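Local atomic coordinates of homoserine O-acetyltransferase (Pseudomonas veronii, PDB entry 5EFZ), a protein that hydrolyses ethyl acetate and other short acetyl esters as a homodimeric esterase of the alpha/beta-hydrolase fold, in the breakdown of short methyl ketones. Residues A[66-71]-A[268-273]; A[186-191]-A[272-277]; A[224-229]-A[305-310]. One frame throughout, in Å; residues are numbered along the deposited sequence.

Contact 1. Residues A[66-71]-A[268-273]; sequences TWYSGT and TMAWKW. With ACT (acetate ion), chain O.
This contact forms one wall of the active site of an alpha/beta hydrolase. The loop 66-71, which follows strand 61-65, packs on helix 263-274. In this fold the loop after that strand commonly supplies a backbone N-H to the oxyanion hole. Tyr-68 N fits that role here: it donates to OXT of a bound acetate at 2.8 Å, with an N-H...O angle of 161°. The acetate probably came from the crystallisation liquor. It is also hydrogen-bonded to Met-152 N, Ser-151 OG and His-334 NE2, so it sits among residues assigned to catalysis and a second probable oxyanion-hole donor.

Tyr-68 carries most of the packing. Its CG lies anti to the backbone N (chi1 174°), which swings the ring against the helix. Trp-273 covers one ring face, with CZ3 4.0 Å above the ring plane and over its centre. The two ring planes are inclined at 50°, so the pair is oblique. Met-269 CB meets Tyr-68 CD1 at 3.7 Å. Ala-270 N lies in the ring plane, at the edge by CE1. Trp-67 turns away from the helix, and its CB and indole lie beside the acetate.

Within the loop, Trp-67 to Gly-70 form a type II beta turn, closed by a bond from Gly-70 N to Trp-67 O. Ser-69 OG donates a very short bond of 2.5 Å to Tyr-68 O, on a lone pair in the carbonyl plane. Across the contact the Met-269 chain bends at chi3, and its SD accepts a weak hydrogen bond from Ser-69 N at 3.5 Å.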
loop_
_atom_site.group_PDB
_atom_site.type_symbol
_atom_site.label_atom_id
_atom_site.label_comp_id
_atom_site.label_asym_id
_atom_site.label_seq_id
_atom_site.Cartn_x
_atom_site.Cartn_y
_atom_site.Cartn_z
ATOM N N THR A 66 -11.812 -8.839 19.185
ATOM C CA THR A 66 -11.609 -7.462 18.715
ATOM C C THR A 66 -10.375 -7.402 17.815
ATOM O O THR A 66 -9.545 -8.343 17.784
ATOM C CB THR A 66 -11.453 -6.479 19.915
ATOM O OG1 THR A 66 -10.300 -6.855 20.664
ATOM C CG2 THR A 66 -12.696 -6.567 20.888
ATOM N N TRP A 67 -10.257 -6.304 17.073
ATOM C CA TRP A 67 -9.241 -6.208 16.046
ATOM C C TRP A 67 -8.106 -5.296 16.490
ATOM O O TRP A 67 -8.085 -4.803 17.623
ATOM C CB TRP A 67 -9.851 -5.705 14.725
ATOM C CG TRP A 67 -10.651 -4.427 14.827
ATOM C CD1 TRP A 67 -10.266 -3.239 15.411
ATOM C CD2 TRP A 67 -11.961 -4.201 14.276
ATOM N NE1 TRP A 67 -11.273 -2.295 15.275
ATOM C CE2 TRP A 67 -12.324 -2.861 14.591
ATOM C CE3 TRP A 67 -12.864 -5.001 13.563
ATOM C CZ2 TRP A 67 -13.552 -2.309 14.198
ATOM C CZ3 TRP A 67 -14.092 -4.456 13.184
ATOM C CH2 TRP A 67 -14.422 -3.123 13.500
ATOM N N TYR A 68 -7.152 -5.095 15.588
ATOM C CA TYR A 68 -5.974 -4.283 15.889
ATOM C C TYR A 68 -6.365 -2.853 16.276
ATOM O O TYR A 68 -7.070 -2.216 15.523
ATOM C CB TYR A 68 -5.033 -4.239 14.678
ATOM C CG TYR A 68 -3.869 -3.278 14.909
ATOM C CD1 TYR A 68 -2.731 -3.682 15.613
ATOM C CD2 TYR A 68 -3.915 -1.966 14.420
ATOM C CE1 TYR A 68 -1.663 -2.795 15.837
ATOM C CE2 TYR A 68 -2.842 -1.065 14.642
ATOM C CZ TYR A 68 -1.736 -1.499 15.343
ATOM O OH TYR A 68 -0.712 -0.611 15.556
ATOM N N SER A 69 -5.871 -2.372 17.435
ATOM C CA SER A 69 -6.112 -1.020 17.959
ATOM C C SER A 69 -7.550 -0.825 18.464
ATOM O O SER A 69 -7.896 0.236 18.971
ATOM C CB SER A 69 -5.758 0.087 16.928
ATOM O OG SER A 69 -6.771 0.225 15.938
ATOM N N GLY A 70 -8.356 -1.872 18.383
ATOM C CA GLY A 70 -9.773 -1.756 18.661
ATOM C C GLY A 70 -10.173 -2.263 20.037
ATOM O O GLY A 70 -9.382 -2.892 20.770
ATOM N N THR A 71 -11.408 -1.957 20.411
ATOM C CA THR A 71 -11.963 -2.440 21.657
ATOM C C THR A 71 -13.359 -2.973 21.404
ATOM O O THR A 71 -13.896 -2.894 20.288
ATOM C CB THR A 71 -12.060 -1.347 22.747
ATOM O OG1 THR A 71 -13.056 -0.386 22.347
ATOM C CG2 THR A 71 -10.677 -0.638 22.998
ATOM N N THR A 268 2.258 -4.492 20.935
ATOM C CA THR A 268 1.839 -5.838 21.359
ATOM C C THR A 268 0.880 -6.445 20.334
ATOM O O THR A 268 1.018 -7.607 19.955
ATOM C CB THR A 268 1.157 -5.815 22.757
ATOM O OG1 THR A 268 2.086 -5.282 23.710
ATOM C CG2 THR A 268 0.755 -7.203 23.230
ATOM N N MET A 269 -0.097 -5.656 19.902
ATOM C CA MET A 269 -1.087 -6.171 18.963
ATOM C C MET A 269 -0.456 -6.373 17.597
ATOM O O MET A 269 -0.752 -7.342 16.922
ATOM C CB MET A 269 -2.300 -5.228 18.909
ATOM C CG MET A 269 -3.179 -5.329 20.206
ATOM S SD MET A 269 -4.557 -4.139 20.159
ATOM C CE MET A 269 -3.702 -2.595 20.535
ATOM N N ALA A 270 0.431 -5.461 17.192
ATOM C CA ALA A 270 1.146 -5.611 15.937
ATOM C C ALA A 270 2.018 -6.890 15.885
ATOM O O ALA A 270 2.029 -7.600 14.862
ATOM C CB ALA A 270 2.030 -4.337 15.667
ATOM N N TRP A 271 2.763 -7.171 16.955
ATOM C CA TRP A 271 3.616 -8.375 16.996
ATOM C C TRP A 271 2.736 -9.615 16.833
ATOM O O TRP A 271 3.077 -10.583 16.142
ATOM C CB TRP A 271 4.390 -8.452 18.335
ATOM C CG TRP A 271 5.440 -9.555 18.418
ATOM C CD1 TRP A 271 6.800 -9.427 18.191
ATOM C CD2 TRP A 271 5.224 -10.914 18.798
ATOM N NE1 TRP A 271 7.423 -10.640 18.395
ATOM C CE2 TRP A 271 6.475 -11.566 18.767
ATOM C CE3 TRP A 271 4.083 -11.648 19.166
ATOM C CZ2 TRP A 271 6.620 -12.917 19.067
ATOM C CZ3 TRP A 271 4.223 -13.005 19.456
ATOM C CH2 TRP A 271 5.482 -13.620 19.417
ATOM N N LYS A 272 1.596 -9.566 17.503
ATOM C CA LYS A 272 0.661 -10.684 17.521
ATOM C C LYS A 272 0.099 -10.900 16.103
ATOM O O LYS A 272 0.049 -12.020 15.587
ATOM C CB LYS A 272 -0.471 -10.401 18.507
ATOM C CG LYS A 272 -1.474 -11.548 18.650
ATOM C CD LYS A 272 -2.715 -11.104 19.455
ATOM C CE LYS A 272 -2.371 -10.444 20.797
ATOM N NZ LYS A 272 -3.692 -10.218 21.513
ATOM N N TRP A 273 -0.375 -9.801 15.529
ATOM C CA TRP A 273 -0.935 -9.785 14.178
ATOM C C TRP A 273 0.062 -10.382 13.180
ATOM O O TRP A 273 -0.301 -11.218 12.341
ATOM C CB TRP A 273 -1.305 -8.325 13.835
ATOM C CG TRP A 273 -1.640 -7.951 12.400
ATOM C CD1 TRP A 273 -1.959 -8.770 11.338
ATOM C CD2 TRP A 273 -1.660 -6.607 11.895
ATOM N NE1 TRP A 273 -2.169 -7.986 10.192
ATOM C CE2 TRP A 273 -1.994 -6.664 10.524
ATOM C CE3 TRP A 273 -1.408 -5.362 12.481
ATOM C CZ2 TRP A 273 -2.091 -5.504 9.724
ATOM C CZ3 TRP A 273 -1.496 -4.210 11.682
ATOM C CH2 TRP A 273 -1.839 -4.299 10.324
HETATM C C ACT O . -7.272 -4.709 12.077
HETATM O O ACT O . -6.784 -4.805 10.915
HETATM O OXT ACT O . -7.164 -5.722 12.846
HETATM C CH3 ACT O . -7.968 -3.459 12.496
#

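Contact 2. Residues A[186-191]-A[272-277]; sequences LFTEIL and KWQRGD
The backbone of helix 182-196 passes close to the last turn of helix 263-274, with Thr-188 CA 6.6 Å from Gln-274 CA. Thr-188 points toward Trp-273 and Gln-274. Its OG1 sits 3.2 Å above the ring plane of Trp-273, over the ring centre, and is hydrogen-bonded to Asp-184 O in its own helix. Its CG2 makes an off-centre CH-pi contact with the six-membered ring. Phe-187 CE2 comes to the indole edge, 3.7 Å from Trp-273 CH2, with the ring planes at 83°. Leu-191 CD1 reaches Trp-273 CZ3 at 3.7 Å. The indole NE1 bonds to Asp-184 OD2. An alanine in place of Trp-273 would probably leave Thr-188, Phe-187 and Leu-191 without their shared packing surface and Asp-184 without its indole donor.

Gln-274 lays CG against Thr-188 CB at 3.6 Å. Its NE2 bonds to Phe-185 O and to a water that donates to Glu-189 OE2. Its OE1 accepts from Arg-275 NH1. Glu-189 OE1 forms a salt bridge with Lys-221 of the second subunit. This is helix-to-helix packing in the helical region inserted after strand 170-174, a common place for the cap of an alpha/beta hydrolase, and Trp-273 lies close to the catalytic site.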
loop_
_atom_site.group_PDB
_atom_site.type_symbol
_atom_site.label_atom_id
_atom_site.label_comp_id
_atom_site.label_asym_id
_atom_site.label_seq_id
_atom_site.Cartn_x
_atom_site.Cartn_y
_atom_site.Cartn_z
ATOM N N LEU A 186 5.494 -7.543 6.383
ATOM C CA LEU A 186 6.239 -6.316 6.043
ATOM C C LEU A 186 5.451 -5.025 6.328
ATOM O O LEU A 186 5.998 -4.036 6.862
ATOM C CB LEU A 186 6.641 -6.353 4.570
ATOM C CG LEU A 186 7.316 -5.067 4.051
ATOM C CD1 LEU A 186 8.709 -4.885 4.676
ATOM C CD2 LEU A 186 7.418 -5.138 2.527
ATOM N N PHE A 187 4.176 -5.001 5.932
ATOM C CA PHE A 187 3.327 -3.862 6.241
ATOM C C PHE A 187 3.338 -3.553 7.740
ATOM O O PHE A 187 3.525 -2.419 8.161
ATOM C CB PHE A 187 1.899 -4.162 5.790
ATOM C CG PHE A 187 0.882 -3.142 6.234
ATOM C CD1 PHE A 187 1.136 -1.789 6.131
ATOM C CD2 PHE A 187 -0.385 -3.557 6.673
ATOM C CE1 PHE A 187 0.138 -0.835 6.517
ATOM C CE2 PHE A 187 -1.362 -2.614 7.077
ATOM C CZ PHE A 187 -1.098 -1.269 6.991
ATOM N N THR A 188 3.125 -4.585 8.544
ATOM C CA THR A 188 3.080 -4.370 9.985
ATOM C C THR A 188 4.461 -4.004 10.530
ATOM O O THR A 188 4.567 -3.208 11.449
ATOM C CB THR A 188 2.533 -5.593 10.677
ATOM O OG1 THR A 188 1.262 -5.919 10.057
ATOM C CG2 THR A 188 2.303 -5.264 12.172
ATOM N N GLU A 189 5.519 -4.555 9.949
ATOM C CA GLU A 189 6.875 -4.131 10.333
ATOM C C GLU A 189 7.072 -2.634 10.091
ATOM O O GLU A 189 7.646 -1.913 10.924
ATOM C CB GLU A 189 7.939 -4.919 9.578
ATOM C CG GLU A 189 9.361 -4.411 9.859
ATOM C CD GLU A 189 10.427 -5.389 9.403
ATOM O OE1 GLU A 189 11.251 -5.043 8.516
ATOM O OE2 GLU A 189 10.452 -6.497 9.958
ATOM N N ILE A 190 6.615 -2.163 8.946
ATOM C CA ILE A 190 6.753 -0.743 8.619
ATOM C C ILE A 190 5.915 0.092 9.568
ATOM O O ILE A 190 6.336 1.165 9.994
ATOM C CB ILE A 190 6.348 -0.486 7.136
ATOM C CG1 ILE A 190 7.445 -1.129 6.243
ATOM C CG2 ILE A 190 6.165 1.051 6.860
ATOM C CD1 ILE A 190 7.076 -1.214 4.722
ATOM N N LEU A 191 4.724 -0.405 9.907
ATOM C CA LEU A 191 3.869 0.278 10.911
ATOM C C LEU A 191 4.539 0.365 12.269
ATOM O O LEU A 191 4.407 1.370 12.985
ATOM C CB LEU A 191 2.543 -0.438 11.080
ATOM C CG LEU A 191 1.474 -0.286 10.004
ATOM C CD1 LEU A 191 0.312 -1.256 10.358
ATOM C CD2 LEU A 191 0.981 1.182 9.919
ATOM N N LYS A 272 1.596 -9.566 17.503
ATOM C CA LYS A 272 0.661 -10.684 17.521
ATOM C C LYS A 272 0.099 -10.900 16.103
ATOM O O LYS A 272 0.049 -12.020 15.587
ATOM C CB LYS A 272 -0.471 -10.401 18.507
ATOM C CG LYS A 272 -1.474 -11.548 18.650
ATOM C CD LYS A 272 -2.715 -11.104 19.455
ATOM C CE LYS A 272 -2.371 -10.444 20.797
ATOM N NZ LYS A 272 -3.692 -10.218 21.513
ATOM N N TRP A 273 -0.375 -9.801 15.529
ATOM C CA TRP A 273 -0.935 -9.785 14.178
ATOM C C TRP A 273 0.062 -10.382 13.180
ATOM O O TRP A 273 -0.301 -11.218 12.341
ATOM C CB TRP A 273 -1.305 -8.325 13.835
ATOM C CG TRP A 273 -1.640 -7.951 12.400
ATOM C CD1 TRP A 273 -1.959 -8.770 11.338
ATOM C CD2 TRP A 273 -1.660 -6.607 11.895
ATOM N NE1 TRP A 273 -2.169 -7.986 10.192
ATOM C CE2 TRP A 273 -1.994 -6.664 10.524
ATOM C CE3 TRP A 273 -1.408 -5.362 12.481
ATOM C CZ2 TRP A 273 -2.091 -5.504 9.724
ATOM C CZ3 TRP A 273 -1.496 -4.210 11.682
ATOM C CH2 TRP A 273 -1.839 -4.299 10.324
ATOM N N GLN A 274 1.322 -9.956 13.259
ATOM C CA GLN A 274 2.347 -10.468 12.340
ATOM C C GLN A 274 2.469 -11.990 12.308
ATOM O O GLN A 274 2.894 -12.574 11.309
ATOM C CB GLN A 274 3.721 -9.910 12.735
ATOM C CG GLN A 274 3.940 -8.472 12.314
ATOM C CD GLN A 274 5.346 -8.002 12.647
ATOM O OE1 GLN A 274 5.822 -8.193 13.777
ATOM N NE2 GLN A 274 6.036 -7.400 11.661
ATOM N N ARG A 275 2.158 -12.618 13.431
ATOM C CA ARG A 275 2.476 -14.044 13.613
ATOM C C ARG A 275 1.272 -14.970 13.651
ATOM O O ARG A 275 1.435 -16.167 13.888
ATOM C CB ARG A 275 3.301 -14.201 14.887
ATOM C CG ARG A 275 4.772 -13.800 14.652
ATOM C CD ARG A 275 5.473 -13.375 15.915
ATOM N NE ARG A 275 6.805 -12.847 15.577
ATOM C CZ ARG A 275 7.027 -11.585 15.207
ATOM N NH1 ARG A 275 6.026 -10.707 15.146
ATOM N NH2 ARG A 275 8.251 -11.201 14.880
ATOM N N GLY A 276 0.082 -14.432 13.378
ATOM C CA GLY A 276 -1.121 -15.281 13.315
ATOM C C GLY A 276 -0.877 -16.443 12.344
ATOM O O GLY A 276 -0.534 -16.223 11.189
ATOM N N ASP A 277 -1.026 -17.680 12.816
ATOM C CA ASP A 277 -0.662 -18.850 12.028
ATOM C C ASP A 277 -1.274 -20.123 12.632
ATOM O O ASP A 277 -0.714 -20.698 13.559
ATOM C CB ASP A 277 0.874 -18.983 11.937
ATOM C CG ASP A 277 1.308 -20.206 11.161
ATOM O OD1 ASP A 277 0.458 -20.884 10.528
ATOM O OD2 ASP A 277 2.515 -20.505 11.188
HETATM O O HOH W 1 8.957 -6.574 12.477
#

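Contact 3. Residues A[224-229]-A[305-310]; sequences TLMGWS and DQFFTV
The last turn of helix 213-227 packs against the loop that holds Asp-305, the acid assigned to the Ser-His-Asp catalytic triad of this alpha/beta hydrolase. No hydrogen bond crosses between the two segments. Gln-306 makes the broadest contact. Its CB lies 3.4 Å from Met-226 O, and its chain bends at chi2 (-60°), so that CG also approaches Trp-228 O. NE2 then lies 3.5 Å from Ser-229 CB and bonds to His-304 O.

Phe-307 meets Met-226 and Gly-227 by its ring edge. Met-226 O lies in the plane of that ring, 3.6 Å from CD2. This carbonyl is buried and has no hydrogen-bond partner in the model. Met-226 bends at chi2 and chi3, which brings CE to 3.9 Å from Gln-306 CB. The Phe-307 ring also meets those of His-334 and Phe-187.

Ser-229 OG accepts from Phe-232 N as an N-cap and donates to Ile-331 O. At the dimer interface, Met-226 and Gln-306 each pack on their own counterparts in the second subunit.

Asp-305 shapes its own loop as an Asx turn. OD2 bonds to His-334 ND1, while OD1 takes two backbone donors, which probably fixes the carboxylate rotation. Phe-307 N reaches the anti lone pair of OD1 at 2.9 Å, and Phe-308 N comes to OD1 from above the carboxylate plane, also at 2.9 Å.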
loop_
_atom_site.group_PDB
_atom_site.type_symbol
_atom_site.label_atom_id
_atom_site.label_comp_id
_atom_site.label_asym_id
_atom_site.label_seq_id
_atom_site.Cartn_x
_atom_site.Cartn_y
_atom_site.Cartn_z
ATOM N N THR A 224 -3.550 5.232 6.385
ATOM C CA THR A 224 -4.349 5.887 5.360
ATOM C C THR A 224 -3.975 5.350 3.970
ATOM O O THR A 224 -4.836 5.176 3.088
ATOM C CB THR A 224 -4.146 7.415 5.378
ATOM O OG1 THR A 224 -4.306 7.906 6.729
ATOM C CG2 THR A 224 -5.176 8.105 4.440
ATOM N N LEU A 225 -2.683 5.139 3.774
ATOM C CA LEU A 225 -2.139 4.637 2.522
ATOM C C LEU A 225 -2.661 3.220 2.190
ATOM O O LEU A 225 -2.995 2.929 1.037
ATOM C CB LEU A 225 -0.602 4.607 2.592
ATOM C CG LEU A 225 0.092 3.988 1.380
ATOM C CD1 LEU A 225 -0.089 4.881 0.140
ATOM C CD2 LEU A 225 1.550 3.778 1.643
ATOM N N MET A 226 -2.701 2.352 3.199
ATOM C CA MET A 226 -2.987 0.918 2.993
ATOM C C MET A 226 -4.384 0.484 3.453
ATOM O O MET A 226 -4.833 -0.583 3.083
ATOM C CB MET A 226 -1.956 0.038 3.750
ATOM C CG MET A 226 -0.531 0.143 3.176
ATOM S SD MET A 226 -0.393 -0.510 1.519
ATOM C CE MET A 226 -0.864 -2.225 1.728
ATOM N N GLY A 227 -5.055 1.304 4.234
ATOM C CA GLY A 227 -6.253 0.849 4.934
ATOM C C GLY A 227 -7.548 1.031 4.175
ATOM O O GLY A 227 -8.578 0.464 4.555
ATOM N N TRP A 228 -7.510 1.836 3.110
ATOM C CA TRP A 228 -8.748 2.115 2.348
ATOM C C TRP A 228 -8.557 1.549 0.956
ATOM O O TRP A 228 -8.304 0.348 0.814
ATOM C CB TRP A 228 -9.059 3.619 2.348
ATOM C CG TRP A 228 -9.168 4.206 3.769
ATOM C CD1 TRP A 228 -8.194 4.883 4.469
ATOM C CD2 TRP A 228 -10.305 4.123 4.637
ATOM N NE1 TRP A 228 -8.678 5.257 5.716
ATOM C CE2 TRP A 228 -9.963 4.781 5.844
ATOM C CE3 TRP A 228 -11.597 3.577 4.495
ATOM C CZ2 TRP A 228 -10.864 4.901 6.918
ATOM C CZ3 TRP A 228 -12.491 3.680 5.574
ATOM C CH2 TRP A 228 -12.123 4.369 6.764
ATOM N N SER A 229 -8.676 2.362 -0.094
ATOM C CA SER A 229 -8.251 1.927 -1.419
ATOM C C SER A 229 -8.039 3.151 -2.299
ATOM O O SER A 229 -8.505 4.240 -1.972
ATOM C CB SER A 229 -9.282 0.982 -2.089
ATOM O OG SER A 229 -10.391 1.742 -2.542
ATOM N N ASP A 305 -9.730 -4.536 -0.194
ATOM C CA ASP A 305 -8.707 -4.638 0.870
ATOM C C ASP A 305 -7.314 -4.756 0.238
ATOM O O ASP A 305 -7.056 -5.658 -0.559
ATOM C CB ASP A 305 -9.027 -5.855 1.780
ATOM C CG ASP A 305 -8.231 -5.870 3.082
ATOM O OD1 ASP A 305 -7.034 -5.492 3.082
ATOM O OD2 ASP A 305 -8.836 -6.251 4.123
ATOM N N GLN A 306 -6.413 -3.837 0.587
ATOM C CA GLN A 306 -5.070 -3.806 0.040
ATOM C C GLN A 306 -4.104 -4.818 0.629
ATOM O O GLN A 306 -3.029 -5.013 0.052
ATOM C CB GLN A 306 -4.489 -2.409 0.223
ATOM C CG GLN A 306 -5.367 -1.320 -0.369
ATOM C CD GLN A 306 -5.575 -1.483 -1.854
ATOM O OE1 GLN A 306 -4.610 -1.629 -2.606
ATOM N NE2 GLN A 306 -6.843 -1.456 -2.295
ATOM N N PHE A 307 -4.406 -5.408 1.783
ATOM C CA PHE A 307 -3.397 -6.293 2.369
ATOM C C PHE A 307 -3.909 -7.639 2.857
ATOM O O PHE A 307 -3.110 -8.569 3.001
ATOM C CB PHE A 307 -2.606 -5.563 3.492
ATOM C CG PHE A 307 -3.433 -5.044 4.606
ATOM C CD1 PHE A 307 -3.602 -5.796 5.760
ATOM C CD2 PHE A 307 -3.984 -3.779 4.548
ATOM C CE1 PHE A 307 -4.351 -5.319 6.814
ATOM C CE2 PHE A 307 -4.733 -3.289 5.594
ATOM C CZ PHE A 307 -4.914 -4.064 6.739
ATOM N N PHE A 308 -5.218 -7.781 3.072
ATOM C CA PHE A 308 -5.791 -9.117 3.222
ATOM C C PHE A 308 -6.625 -9.323 1.950
ATOM O O PHE A 308 -7.802 -9.014 1.945
ATOM C CB PHE A 308 -6.662 -9.234 4.483
ATOM C CG PHE A 308 -5.900 -9.430 5.764
ATOM C CD1 PHE A 308 -5.071 -10.539 5.931
ATOM C CD2 PHE A 308 -6.067 -8.551 6.824
ATOM C CE1 PHE A 308 -4.382 -10.737 7.136
ATOM C CE2 PHE A 308 -5.395 -8.746 8.044
ATOM C CZ PHE A 308 -4.560 -9.842 8.198
ATOM N N THR A 309 -6.012 -9.775 0.853
ATOM C CA THR A 309 -6.690 -9.687 -0.442
ATOM C C THR A 309 -7.709 -10.781 -0.680
ATOM O O THR A 309 -7.710 -11.817 -0.002
ATOM C CB THR A 309 -5.699 -9.715 -1.594
ATOM O OG1 THR A 309 -5.175 -11.045 -1.732
ATOM C CG2 THR A 309 -4.547 -8.730 -1.288
ATOM N N VAL A 310 -8.572 -10.535 -1.656
ATOM C CA VAL A 310 -9.539 -11.544 -2.087
ATOM C C VAL A 310 -8.799 -12.830 -2.467
ATOM O O VAL A 310 -9.247 -13.947 -2.139
ATOM C CB VAL A 310 -10.385 -11.002 -3.273
ATOM C CG1 VAL A 310 -11.148 -12.089 -3.934
ATOM C CG2 VAL A 310 -11.321 -9.894 -2.781
#

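All three contacts bring residues to or near one catalytic site from different parts of the chain. Contacts 1 and 2 share Trp-273 and lie about 10 Å apart, centre to centre. They also touch directly, with Ala-270 O 3.6 Å from Thr-188 CG2. Contact 3 is centred about 17 Å from contact 1 and 14 Å from contact 2. Trp-273 bridges to it: CZ2 lies 3.7 Å from Phe-307 CE1. Phe-187 of contact 2 joins too, with CE1 3.5 Å from Met-226 CG. Contact 1 supplies a backbone donor to the acetate, and contact 3 supplies the triad acid. Contacts 2 and 3 also touch the second subunit.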